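Long-range contacts in putative immunoglobulin A1 protease (Bacteroides ovatus, PDB 3N6Z), which is of unproven function but may be a hydrolase that cleaves immunoglobulin A1: residues V71-G76 with Y98-D103; C171-E176 with S206-S211; G255-S260 with R285-S290. All coordinates share one frame; numbering follows the deposited sequence.

Contact 1 (V71-G76 with Y98-D103); sequences VYFQLG and YEIDFD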
ATOM      1  N   VAL A  71      -2.243  19.567  -4.553  1.00  7.87           N
ATOM      2  CA  VAL A  71      -1.890  20.279  -3.334  1.00  8.47           C
ATOM      3  C   VAL A  71      -0.807  19.473  -2.592  1.00  7.17           C
ATOM      4  O   VAL A  71      -0.845  18.237  -2.526  1.00  8.55           O
ATOM      5  CB  VAL A  71      -3.146  20.557  -2.449  1.00  7.70           C
ATOM      6  CG1 VAL A  71      -2.758  21.211  -1.109  1.00  9.09           C
ATOM      7  CG2 VAL A  71      -4.129  21.426  -3.227  1.00  9.56           C
ATOM      8  N   TYR A  72       0.183  20.199  -2.080  1.00  7.62           N
ATOM      9  CA  TYR A  72       1.413  19.664  -1.493  1.00  7.03           C
ATOM     10  C   TYR A  72       1.367  19.777   0.034  1.00  7.79           C
ATOM     11  O   TYR A  72       1.085  20.859   0.584  1.00  7.72           O
ATOM     12  CB  TYR A  72       2.655  20.420  -1.984  1.00  7.07           C
ATOM     13  CG  TYR A  72       2.981  20.214  -3.450  1.00  9.16           C
ATOM     14  CD1 TYR A  72       2.159  20.723  -4.462  1.00 10.97           C
ATOM     15  CD2 TYR A  72       4.100  19.499  -3.818  1.00 11.75           C
ATOM     16  CE1 TYR A  72       2.479  20.543  -5.798  1.00 13.61           C
ATOM     17  CE2 TYR A  72       4.420  19.318  -5.145  1.00 11.24           C
ATOM     18  CZ  TYR A  72       3.606  19.804  -6.130  1.00 11.81           C
ATOM     19  OH  TYR A  72       3.964  19.619  -7.474  1.00 16.07           O
ATOM     20  N   PHE A  73       1.737  18.683   0.679  1.00  7.79           N
ATOM     21  CA  PHE A  73       1.779  18.544   2.123  1.00  7.41           C
ATOM     22  C   PHE A  73       3.102  17.910   2.524  1.00  7.47           C
ATOM     23  O   PHE A  73       3.642  17.034   1.820  1.00  8.37           O
ATOM     24  CB  PHE A  73       0.661  17.644   2.640  1.00  7.83           C
ATOM     25  CG  PHE A  73      -0.727  18.092   2.297  1.00  7.95           C
ATOM     26  CD1 PHE A  73      -1.344  17.676   1.126  1.00  8.49           C
ATOM     27  CD2 PHE A  73      -1.429  18.940   3.147  1.00  7.94           C
ATOM     28  CE1 PHE A  73      -2.626  18.039   0.828  1.00  9.03           C
ATOM     29  CE2 PHE A  73      -2.726  19.315   2.839  1.00  8.27           C
ATOM     30  CZ  PHE A  73      -3.319  18.872   1.681  1.00  8.10           C
ATOM     31  N   GLN A  74       3.556  18.249   3.726  1.00  8.25           N
ATOM     32  CA  GLN A  74       4.769  17.664   4.304  1.00  7.31           C
ATOM     33  C   GLN A  74       4.599  17.497   5.810  1.00  7.82           C
ATOM     34  O   GLN A  74       4.041  18.373   6.466  1.00  8.64           O
ATOM     35  CB  GLN A  74       5.967  18.546   3.982  1.00  8.82           C
ATOM     36  CG  GLN A  74       7.307  17.911   4.308  1.00  9.34           C
ATOM     37  CD  GLN A  74       8.468  18.655   3.666  1.00 12.70           C
ATOM     38  OE1 GLN A  74       8.417  19.040   2.462  1.00 14.88           O
ATOM     39  NE2 GLN A  74       9.523  18.847   4.430  1.00 15.81           N
ATOM     40  N   LEU A  75       5.075  16.379   6.337  1.00  8.31           N
ATOM     41  CA  LEU A  75       5.155  16.232   7.795  1.00  8.04           C
ATOM     42  C   LEU A  75       6.429  16.866   8.313  1.00  8.77           C
ATOM     43  O   LEU A  75       7.511  16.623   7.751  1.00  9.89           O
ATOM     44  CB  LEU A  75       5.148  14.765   8.229  1.00  8.17           C
ATOM     45  CG  LEU A  75       3.911  13.935   7.825  1.00  7.40           C
ATOM     46  CD1 LEU A  75       4.048  12.511   8.388  1.00  9.95           C
ATOM     47  CD2 LEU A  75       2.628  14.609   8.361  1.00 10.35           C
ATOM     48  N   GLY A  76       6.301  17.606   9.403  1.00  8.61           N
ATOM     49  CA  GLY A  76       7.456  18.188  10.122  1.00  9.54           C
ATOM     50  C   GLY A  76       7.733  17.526  11.456  1.00 10.61           C
ATOM     51  O   GLY A  76       8.657  17.944  12.169  1.00 12.63           O
ATOM     52  N   TYR A  98      -9.153  15.320  -6.274  1.00  7.45           N
ATOM     53  CA  TYR A  98      -8.058  15.964  -5.547  1.00  7.28           C
ATOM     54  C   TYR A  98      -6.741  15.234  -5.731  1.00  8.10           C
ATOM     55  O   TYR A  98      -6.550  14.165  -5.141  1.00 13.10           O
ATOM     56  CB  TYR A  98      -8.406  15.982  -4.058  1.00  8.11           C
ATOM     57  CG  TYR A  98      -9.693  16.712  -3.720  1.00  8.59           C
ATOM     58  CD1 TYR A  98      -9.927  18.002  -4.181  1.00  9.87           C
ATOM     59  CD2 TYR A  98     -10.645  16.120  -2.933  1.00  8.40           C
ATOM     60  CE1 TYR A  98     -11.090  18.684  -3.846  1.00  8.27           C
ATOM     61  CE2 TYR A  98     -11.797  16.783  -2.582  1.00  8.94           C
ATOM     62  CZ  TYR A  98     -12.023  18.066  -3.043  1.00  8.13           C
ATOM     63  OH  TYR A  98     -13.156  18.761  -2.695  1.00 11.54           O
ATOM     64  N   GLU A  99      -5.808  15.855  -6.459  1.00  7.80           N
ATOM     65  CA  GLU A  99      -4.455  15.361  -6.590  1.00  7.81           C
ATOM     66  C   GLU A  99      -3.635  15.822  -5.380  1.00  7.42           C
ATOM     67  O   GLU A  99      -3.812  16.947  -4.883  1.00  7.90           O
ATOM     68  CB  GLU A  99      -3.815  15.855  -7.881  1.00  8.34           C
ATOM     69  CG  GLU A  99      -4.517  15.335  -9.136  1.00  9.06           C
ATOM     70  CD  GLU A  99      -4.100  16.061 -10.389  1.00  9.70           C
ATOM     71  OE1 GLU A  99      -2.926  16.506 -10.460  1.00 12.76           O
ATOM     72  OE2 GLU A  99      -4.936  16.146 -11.311  1.00 12.27           O
ATOM     73  N   ILE A 100      -2.723  14.960  -4.940  1.00  7.31           N
ATOM     74  CA  ILE A 100      -1.972  15.186  -3.704  1.00  7.48           C
ATOM     75  C   ILE A 100      -0.516  14.798  -3.863  1.00  7.22           C
ATOM     76  O   ILE A 100      -0.186  13.772  -4.465  1.00  8.65           O
ATOM     77  CB  ILE A 100      -2.585  14.384  -2.520  1.00  7.81           C
ATOM     78  CG1 ILE A 100      -4.012  14.843  -2.228  1.00  7.77           C
ATOM     79  CG2 ILE A 100      -1.691  14.477  -1.262  1.00  9.03           C
ATOM     80  CD1 ILE A 100      -4.798  13.911  -1.292  1.00  8.91           C
ATOM     81  N   ASP A 101       0.362  15.663  -3.374  1.00  7.56           N
ATOM     82  CA  ASP A 101       1.780  15.364  -3.170  1.00  8.04           C
ATOM     83  C   ASP A 101       2.005  15.372  -1.666  1.00  7.58           C
ATOM     84  O   ASP A 101       1.819  16.382  -1.026  1.00  8.26           O
ATOM     85  CB  ASP A 101       2.697  16.379  -3.870  1.00  8.68           C
ATOM     86  CG  ASP A 101       4.132  15.949  -3.836  1.00 10.08           C
ATOM     87  OD1 ASP A 101       4.778  16.197  -2.805  1.00 12.45           O
ATOM     88  OD2 ASP A 101       4.599  15.335  -4.814  1.00 13.65           O
ATOM     89  N   PHE A 102       2.418  14.230  -1.126  1.00  7.53           N
ATOM     90  CA  PHE A 102       2.617  14.060   0.303  1.00  7.32           C
ATOM     91  C   PHE A 102       4.031  13.547   0.569  1.00  7.79           C
ATOM     92  O   PHE A 102       4.425  12.502   0.052  1.00  8.44           O
ATOM     93  CB  PHE A 102       1.580  13.067   0.860  1.00  7.52           C
ATOM     94  CG  PHE A 102       1.574  12.980   2.374  1.00  6.94           C
ATOM     95  CD1 PHE A 102       2.449  12.149   3.041  1.00  8.83           C
ATOM     96  CD2 PHE A 102       0.716  13.779   3.116  1.00  7.10           C
ATOM     97  CE1 PHE A 102       2.456  12.069   4.422  1.00  9.63           C
ATOM     98  CE2 PHE A 102       0.723  13.738   4.477  1.00  8.09           C
ATOM     99  CZ  PHE A 102       1.588  12.858   5.133  1.00  9.06           C
ATOM    100  N   ASP A 103       4.782  14.301   1.360  1.00  7.26           N
ATOM    101  CA  ASP A 103       6.124  13.907   1.777  0.60  8.25           C
ATOM    102  C   ASP A 103       6.144  13.796   3.296  1.00  7.60           C
ATOM    103  O   ASP A 103       6.023  14.792   3.996  1.00  8.42           O
ATOM    104  CB  ASP A 103       7.151  14.937   1.289  0.60  8.75           C
ATOM    105  CG  ASP A 103       8.580  14.564   1.633  0.60 11.03           C
ATOM    106  OD1 ASP A 103       8.835  13.421   2.093  0.60  9.53           O
ATOM    107  OD2 ASP A 103       9.456  15.433   1.397  0.60 14.76           O
TER
HETATM  108  O   HOH W   1       4.802  17.773  -0.653  1.00 11.74           O

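Contact 2 (C171-E176 with S206-S211); sequences CYTTGE and SNATVS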
ATOM      1  N   CYS A 171       7.899   4.039   1.718  1.00  7.61           N
ATOM      2  CA  CYS A 171       6.879   4.054   2.750  1.00  8.12           C
ATOM      3  C   CYS A 171       6.726   2.676   3.391  1.00  7.67           C
ATOM      4  O   CYS A 171       7.119   1.666   2.816  1.00  8.02           O
ATOM      5  CB  CYS A 171       5.519   4.511   2.200  1.00  8.41           C
ATOM      6  SG  CYS A 171       5.475   6.203   1.620  1.00  8.30           S
ATOM      7  N   TYR A 172       6.086   2.632   4.550  1.00  7.49           N
ATOM      8  CA  TYR A 172       5.768   1.372   5.184  1.00  7.40           C
ATOM      9  C   TYR A 172       4.511   1.463   5.988  1.00  6.91           C
ATOM     10  O   TYR A 172       4.070   2.562   6.367  1.00  8.57           O
ATOM     11  CB  TYR A 172       6.937   0.860   6.028  1.00  7.37           C
ATOM     12  CG  TYR A 172       7.154   1.501   7.392  1.00  8.17           C
ATOM     13  CD1 TYR A 172       6.576   0.954   8.526  1.00  9.57           C
ATOM     14  CD2 TYR A 172       8.037   2.565   7.549  1.00  8.84           C
ATOM     15  CE1 TYR A 172       6.870   1.459   9.805  1.00  9.12           C
ATOM     16  CE2 TYR A 172       8.319   3.098   8.821  1.00  7.82           C
ATOM     17  CZ  TYR A 172       7.755   2.526   9.933  1.00  9.56           C
ATOM     18  OH  TYR A 172       8.073   3.012  11.191  1.00 11.09           O
ATOM     19  N   THR A 173       3.914   0.300   6.237  1.00  6.88           N
ATOM     20  CA  THR A 173       2.750   0.177   7.097  1.00  7.38           C
ATOM     21  C   THR A 173       2.854  -0.995   8.046  1.00  8.04           C
ATOM     22  O   THR A 173       3.449  -2.042   7.737  1.00  8.33           O
ATOM     23  CB  THR A 173       1.425   0.055   6.319  1.00  7.79           C
ATOM     24  OG1 THR A 173       1.395  -1.202   5.655  1.00  8.16           O
ATOM     25  CG2 THR A 173       1.269   1.180   5.284  1.00  7.89           C
ATOM     26  N   THR A 174       2.267  -0.798   9.209  1.00  8.38           N
ATOM     27  CA  THR A 174       2.042  -1.861  10.211  1.00  8.49           C
ATOM     28  C   THR A 174       0.636  -1.691  10.751  1.00  9.31           C
ATOM     29  O   THR A 174       0.051  -0.600  10.685  1.00  8.84           O
ATOM     30  CB  THR A 174       3.092  -1.849  11.356  1.00  9.00           C
ATOM     31  OG1 THR A 174       2.687  -0.962  12.418  1.00  9.92           O
ATOM     32  CG2 THR A 174       4.508  -1.443  10.846  1.00 10.07           C
ATOM     33  N   GLY A 175       0.082  -2.778  11.304  1.00 10.07           N
ATOM     34  CA  GLY A 175      -1.274  -2.777  11.838  1.00  9.49           C
ATOM     35  C   GLY A 175      -2.170  -3.801  11.156  1.00  9.20           C
ATOM     36  O   GLY A 175      -1.791  -4.968  11.056  1.00 11.25           O
ATOM     37  N   GLU A 176      -3.340  -3.365  10.706  1.00  8.95           N
ATOM     38  CA  GLU A 176      -4.331  -4.261  10.136  0.60  9.10           C
ATOM     39  C   GLU A 176      -5.166  -3.615   9.060  1.00  8.37           C
ATOM     40  O   GLU A 176      -5.516  -2.433   9.141  1.00 10.15           O
ATOM     41  CB  GLU A 176      -5.260  -4.831  11.205  0.60 10.52           C
ATOM     42  CG  GLU A 176      -6.123  -3.797  11.890  0.60 12.96           C
ATOM     43  CD  GLU A 176      -7.145  -4.368  12.875  0.60 19.11           C
ATOM     44  OE1 GLU A 176      -7.362  -5.589  12.914  0.60 19.66           O
ATOM     45  OE2 GLU A 176      -7.765  -3.572  13.598  0.60 19.26           O
ATOM     46  N   SER A 206       5.566  -3.830   4.442  1.00  8.09           N
ATOM     47  CA  SER A 206       4.468  -3.878   5.378  1.00  8.05           C
ATOM     48  C   SER A 206       4.572  -5.070   6.296  1.00  7.97           C
ATOM     49  O   SER A 206       5.006  -6.148   5.871  1.00  9.23           O
ATOM     50  CB  SER A 206       3.141  -3.937   4.638  1.00  9.61           C
ATOM     51  OG  SER A 206       2.017  -3.892   5.498  1.00  9.64           O
ATOM     52  N   ASN A 207       4.167  -4.853   7.552  0.50  8.99           N
ATOM     53  CA  ASN A 207       3.922  -5.888   8.536  0.50 10.25           C
ATOM     54  C   ASN A 207       2.439  -5.930   8.975  0.50 11.66           C
ATOM     55  O   ASN A 207       2.073  -6.532  10.013  1.00 15.90           O
ATOM     56  CB  ASN A 207       4.847  -5.664   9.737  0.50 11.14           C
ATOM     57  CG  ASN A 207       4.705  -6.745  10.762  0.50 11.30           C
ATOM     58  OD1 ASN A 207       4.332  -7.870  10.425  0.50 11.96           O
ATOM     59  ND2 ASN A 207       4.979  -6.418  12.016  0.50 14.11           N
ATOM     60  N   ALA A 208       1.548  -5.318   8.209  1.00 12.39           N
ATOM     61  CA  ALA A 208       0.131  -5.347   8.564  1.00 13.10           C
ATOM     62  C   ALA A 208      -0.482  -6.711   8.319  1.00 12.87           C
ATOM     63  O   ALA A 208      -0.116  -7.353   7.353  1.00 12.96           O
ATOM     64  CB  ALA A 208      -0.599  -4.291   7.741  1.00 13.16           C
ATOM     65  N   THR A 209      -1.407  -7.156   9.197  1.00 10.52           N
ATOM     66  CA  THR A 209      -2.276  -8.285   8.868  0.60 10.52           C
ATOM     67  C   THR A 209      -3.250  -7.804   7.802  1.00 10.32           C
ATOM     68  O   THR A 209      -3.809  -6.701   7.890  1.00 13.61           O
ATOM     69  CB  THR A 209      -3.028  -8.880  10.043  0.60 11.18           C
ATOM     70  OG1 THR A 209      -3.881  -7.874  10.593  0.60 13.92           O
ATOM     71  CG2 THR A 209      -2.045  -9.388  11.085  0.60 12.34           C
ATOM     72  N   VAL A 210      -3.424  -8.613   6.763  1.00  8.89           N
ATOM     73  CA  VAL A 210      -4.194  -8.221   5.586  1.00  9.15           C
ATOM     74  C   VAL A 210      -5.233  -9.309   5.327  1.00  9.25           C
ATOM     75  O   VAL A 210      -4.874 -10.469   5.123  1.00 10.91           O
ATOM     76  CB  VAL A 210      -3.281  -8.060   4.341  1.00  7.92           C
ATOM     77  CG1 VAL A 210      -4.090  -7.721   3.106  1.00  9.96           C
ATOM     78  CG2 VAL A 210      -2.199  -6.968   4.591  1.00  9.82           C
ATOM     79  N   SER A 211      -6.520  -8.940   5.300  1.00  9.38           N
ATOM     80  CA  SER A 211      -7.599  -9.902   5.144  0.60  9.65           C
ATOM     81  C   SER A 211      -8.622  -9.375   4.152  1.00  9.55           C
ATOM     82  O   SER A 211      -9.127  -8.252   4.314  1.00 10.92           O
ATOM     83  CB  SER A 211      -8.255 -10.172   6.505  0.60 12.12           C
ATOM     84  OG  SER A 211      -9.444 -10.920   6.366  0.60 15.85           O
TER
HETATM   85  O   HOH W   2       1.563  -5.033  12.372  1.00 18.05           O

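Contact 3 (G255-S260 with R285-S290); sequences GQIDKS and RIVGVS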
ATOM      1  N   GLY A 255      -2.416  -9.895  -4.650  1.00  7.30           N
ATOM      2  CA  GLY A 255      -3.501 -10.880  -4.750  1.00  8.91           C
ATOM      3  C   GLY A 255      -3.823 -11.308  -6.175  1.00  8.71           C
ATOM      4  O   GLY A 255      -3.698 -12.492  -6.512  1.00  9.71           O
ATOM      5  N   GLN A 256      -4.207 -10.348  -7.004  1.00  9.41           N
ATOM      6  CA  GLN A 256      -4.740 -10.607  -8.332  1.00  8.65           C
ATOM      7  C   GLN A 256      -4.291  -9.617  -9.377  1.00  9.08           C
ATOM      8  O   GLN A 256      -4.316  -8.410  -9.142  1.00  9.09           O
ATOM      9  CB  GLN A 256      -6.277 -10.592  -8.304  1.00  8.75           C
ATOM     10  CG  GLN A 256      -6.949 -10.553  -9.678  1.00  9.89           C
ATOM     11  CD  GLN A 256      -8.434 -10.812  -9.646  1.00 11.90           C
ATOM     12  OE1 GLN A 256      -8.902 -11.745  -8.982  1.00 13.08           O
ATOM     13  NE2 GLN A 256      -9.190  -9.970 -10.368  1.00 13.08           N
ATOM     14  N   ILE A 257      -3.969 -10.118 -10.556  1.00  8.79           N
ATOM     15  CA  ILE A 257      -3.898  -9.313 -11.784  1.00  8.96           C
ATOM     16  C   ILE A 257      -5.226  -9.517 -12.511  1.00  9.36           C
ATOM     17  O   ILE A 257      -5.647 -10.658 -12.768  1.00 10.60           O
ATOM     18  CB  ILE A 257      -2.737  -9.746 -12.730  1.00  9.34           C
ATOM     19  CG1 ILE A 257      -1.391  -9.774 -11.996  1.00 10.15           C
ATOM     20  CG2 ILE A 257      -2.671  -8.800 -13.939  1.00 11.59           C
ATOM     21  CD1 ILE A 257      -0.246 -10.421 -12.832  1.00 10.75           C
ATOM     22  N   ASP A 258      -5.921  -8.423 -12.833  1.00  9.99           N
ATOM     23  CA  ASP A 258      -7.161  -8.562 -13.618  1.00 11.06           C
ATOM     24  C   ASP A 258      -6.877  -9.159 -15.003  1.00 12.01           C
ATOM     25  O   ASP A 258      -5.824  -8.944 -15.592  1.00 12.08           O
ATOM     26  CB  ASP A 258      -7.822  -7.201 -13.812  1.00 11.22           C
ATOM     27  CG  ASP A 258      -8.732  -6.808 -12.679  1.00 12.68           C
ATOM     28  OD1 ASP A 258      -8.612  -7.377 -11.564  1.00 13.36           O
ATOM     29  OD2 ASP A 258      -9.606  -5.909 -12.912  1.00 16.83           O
ATOM     30  N   LYS A 259      -7.883  -9.852 -15.541  1.00 11.71           N
ATOM     31  CA  LYS A 259      -7.816 -10.303 -16.925  1.00 12.97           C
ATOM     32  C   LYS A 259      -7.553  -9.136 -17.860  1.00 12.50           C
ATOM     33  O   LYS A 259      -8.030  -8.016 -17.631  1.00 13.14           O
ATOM     34  CB  LYS A 259      -9.107 -11.004 -17.359  1.00 14.24           C
ATOM     35  CG  LYS A 259      -9.438 -12.269 -16.564  1.00 16.41           C
ATOM     36  CD  LYS A 259      -8.416 -13.378 -16.772  1.00 19.78           C
ATOM     37  CE  LYS A 259      -8.840 -14.659 -16.066  1.00 23.48           C
ATOM     38  NZ  LYS A 259      -9.973 -15.345 -16.733  1.00 29.79           N
ATOM     39  N   SER A 260      -6.738  -9.393 -18.870  1.00 13.80           N
ATOM     40  CA  SER A 260      -6.362  -8.406 -19.895  1.00 15.99           C
ATOM     41  C   SER A 260      -5.497  -7.271 -19.370  1.00 13.97           C
ATOM     42  O   SER A 260      -5.272  -6.280 -20.087  1.00 17.41           O
ATOM     43  CB  SER A 260      -7.588  -7.840 -20.619  1.00 17.96           C
ATOM     44  OG  SER A 260      -8.301  -8.897 -21.213  1.00 21.69           O
ATOM     45  N   ARG A 285       3.071 -17.584  -3.448  1.00  9.28           N
ATOM     46  CA  ARG A 285       3.993 -16.884  -2.539  1.00  8.81           C
ATOM     47  C   ARG A 285       4.111 -15.429  -2.965  1.00  7.57           C
ATOM     48  O   ARG A 285       4.246 -14.559  -2.108  1.00  9.61           O
ATOM     49  CB  ARG A 285       5.349 -17.555  -2.416  1.00  8.66           C
ATOM     50  CG  ARG A 285       5.288 -18.984  -1.931  1.00  9.95           C
ATOM     51  CD  ARG A 285       6.654 -19.538  -1.515  1.00 10.60           C
ATOM     52  NE  ARG A 285       7.551 -19.661  -2.661  1.00 11.06           N
ATOM     53  CZ  ARG A 285       8.518 -20.565  -2.788  1.00 10.36           C
ATOM     54  NH1 ARG A 285       8.797 -21.397  -1.790  1.00 11.69           N
ATOM     55  NH2 ARG A 285       9.204 -20.622  -3.922  1.00 11.48           N
ATOM     56  N   ILE A 286       4.129 -15.155  -4.280  1.00  8.34           N
ATOM     57  CA  ILE A 286       4.218 -13.766  -4.775  1.00  8.99           C
ATOM     58  C   ILE A 286       2.852 -13.237  -5.240  1.00  7.79           C
ATOM     59  O   ILE A 286       2.408 -12.152  -4.808  1.00  8.62           O
ATOM     60  CB  ILE A 286       5.279 -13.612  -5.906  1.00  8.60           C
ATOM     61  CG1 ILE A 286       6.619 -14.300  -5.543  1.00 10.39           C
ATOM     62  CG2 ILE A 286       5.544 -12.120  -6.235  1.00  9.37           C
ATOM     63  CD1 ILE A 286       7.273 -13.724  -4.283  1.00 10.71           C
ATOM     64  N   VAL A 287       2.225 -13.942  -6.181  1.00  8.45           N
ATOM     65  CA  VAL A 287       0.965 -13.515  -6.817  1.00  7.71           C
ATOM     66  C   VAL A 287      -0.046 -14.653  -6.750  1.00  8.77           C
ATOM     67  O   VAL A 287       0.276 -15.805  -7.090  1.00  9.01           O
ATOM     68  CB  VAL A 287       1.159 -13.107  -8.294  1.00  8.73           C
ATOM     69  CG1 VAL A 287      -0.154 -12.656  -8.887  1.00  9.68           C
ATOM     70  CG2 VAL A 287       2.264 -12.050  -8.453  1.00  9.89           C
ATOM     71  N   GLY A 288      -1.289 -14.321  -6.383  1.00  9.11           N
ATOM     72  CA  GLY A 288      -2.351 -15.329  -6.206  1.00  9.13           C
ATOM     73  C   GLY A 288      -3.259 -15.694  -7.367  1.00 10.14           C
ATOM     74  O   GLY A 288      -3.754 -16.835  -7.390  1.00 10.65           O
ATOM     75  N   VAL A 289      -3.483 -14.777  -8.316  1.00  9.87           N
ATOM     76  CA  VAL A 289      -4.446 -14.982  -9.401  1.00  9.31           C
ATOM     77  C   VAL A 289      -3.964 -14.360 -10.694  1.00  9.79           C
ATOM     78  O   VAL A 289      -3.519 -13.197 -10.706  1.00 10.22           O
ATOM     79  CB  VAL A 289      -5.839 -14.331  -9.105  1.00 10.27           C
ATOM     80  CG1 VAL A 289      -6.888 -14.746 -10.185  1.00 13.21           C
ATOM     81  CG2 VAL A 289      -6.321 -14.643  -7.700  1.00 13.00           C
ATOM     82  N   SER A 290      -4.109 -15.115 -11.798  1.00  9.13           N
ATOM     83  CA  SER A 290      -3.720 -14.689 -13.139  1.00 10.65           C
ATOM     84  C   SER A 290      -2.268 -14.234 -13.163  1.00  9.76           C
ATOM     85  O   SER A 290      -1.898 -13.319 -13.894  1.00  9.91           O
ATOM     86  CB  SER A 290      -4.679 -13.631 -13.677  1.00 10.85           C
ATOM     87  OG  SER A 290      -5.951 -14.231 -13.916  1.00 12.45           O
TER
HETATM   88  O   HOH W   3      -7.755 -12.389 -13.055  1.00 15.79           O

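Contact 1 (V71-G76 with Y98-D103)
Five backbone hydrogen bonds join V71-L75 to E99-D103; the axes of parallel strands 71-75 and 100-103 come within 4.8 Å. V71 N, F73 N and L75 N donate to the carbonyls of E99, D101 and D103. D101 N and D103 N donate back to V71 O and F73 O. The F73 N to D101 O bond is 2.9 Å long and nearly along the C=O axis. CA-H...O contacts fill in between, the shortest from Q74 CA to D103 O at 3.1 Å.

The polar face carries Y72, Q74, D101 and D103. CB of D101 lies over one face of the Y72 ring, 3.8 Å from its centroid and offset toward the rim. This is a CH-pi contact, and the carboxylate is turned 27° from the ring plane. D101 OD1 forms a salt bridge with R131. A water bridges D101 OD1 and F73 O, though other acceptors may share its protons. In the conformer described, D103 runs beside Q74, pointing the same way, and D103 OD1 bonds to D105 N.

V71, F73, I100 and F102 form the other, apolar face. F102 CD2 meets F73 CB. F73 CD1 touches I100 CG2 at 4.0 Å. L75 packs against the end of F102, with L75 CG 3.7 Å from F102 CZ. M61 of helix 61-64 packs on both F73 and F102. Parallel strands of successive turns, with apolar side chains turned to the interior, are characteristic of a beta-solenoid (beta-helix).

Contact 2 (C171-E176 with S206-S211)
T173 and S206 meet through their hydroxyls, with T173 OG1 2.8 Å from S206 OG. T173 OG1 sits between its backbone N and carbonyl carbon (chi1 69°), the crowded position. S206 OG is anti to its own N (chi1 -176°). The S206 hydroxyl has two possible acceptors, T173 OG1 and T173 O, and its proton is not settled between them. S206 OG itself accepts from A208 N at 3.1 Å, which makes an ST turn. T173 OG1 also bonds to G185 O. The two buried hydroxyls therefore tie the strand pair to the turn that follows S206.

T173 O is also the acceptor for N207 N, at 2.9 Å. Beyond this pair both chains bend. At the backbone angles of G175 a CB would collide with the O of T174, so a glycine is needed. A208 CB packs on the G175 carbonyl, 3.6 Å from G175 O. G175 O accepts from T209 N at 2.9 Å. A water bridges G175 N and N207 O across the corner.

Past the corner, E176 and T209 share a face. In the conformers described, T209 OG1 lies 3.4 Å from E176 CB, and E176 OE2 hydrogen-bonds S139 OG. Parallel pairing thus passes from strands 172-174 and 204-206 to strands 176-179 and 209-212. The corner at G175, matched in the next rung by the turn after S206, is how a beta-solenoid passes from one face to the next.

Contact 3 (G255-S260 with R285-S290)
Neighbouring rungs of a parallel beta-solenoid meet here, strand 254-257 beside strand 287-289. I257 N donates to V289 O at 3.1 Å and almost straight, 175° at the hydrogen. G288 N makes only a weak bond to G255 O. A side chain at G288 would clash with that same oxygen. Q256 and V289 form the bridged pair, with CB of Q256 3.8 Å from V289 CB. The extended Q256 chain, CG anti to the backbone N (chi1 167°), crosses the valine obliquely. Q256 OE1 lies 3.8 Å from V289 CG1. Q256 NE2 donates to D258 OD1, met from above the carboxylate plane, while D258 also pairs with R226. An alanine at Q256 would probably leave D258 OD1 without this donor and uncover part of V289.

On the inner side of the rung, I257 and V287 both pack on Y296 of strand 294-296, and V287 also meets I265. I286 and V287 both face F327 in a classic beta bulge. Where the strands end, I257 CD1 comes 3.5 Å from S290 O. S290 CB lies 3.3 Å from I257 O. A water donates to I257 O and hydrogen-bonds S290 OG. K259 CE lies 3.6 Å from S290 OG.

Overall arrangement
The three contacts follow one another along the chain, each joining neighbouring turns of the solenoid. None touches another. Contacts 1 and 3 lie on opposite sides of the chain's centre, their centres about 31 Å apart, and both reach the same group of parallel strands. Contact 2 is nearer the middle and joins two other sheets through a corner. Contact 1 is the most buried, with a full ladder of backbone bonds and aromatic packing. Contacts 2 and 3 are partly buried and have fewer backbone bonds. Contact 2 relies on paired hydroxyls, contact 3 on a glutamine laid across a valine and on a strand end linked by water. Contact 2 also has a bridging water; that of contact 1 is less certain.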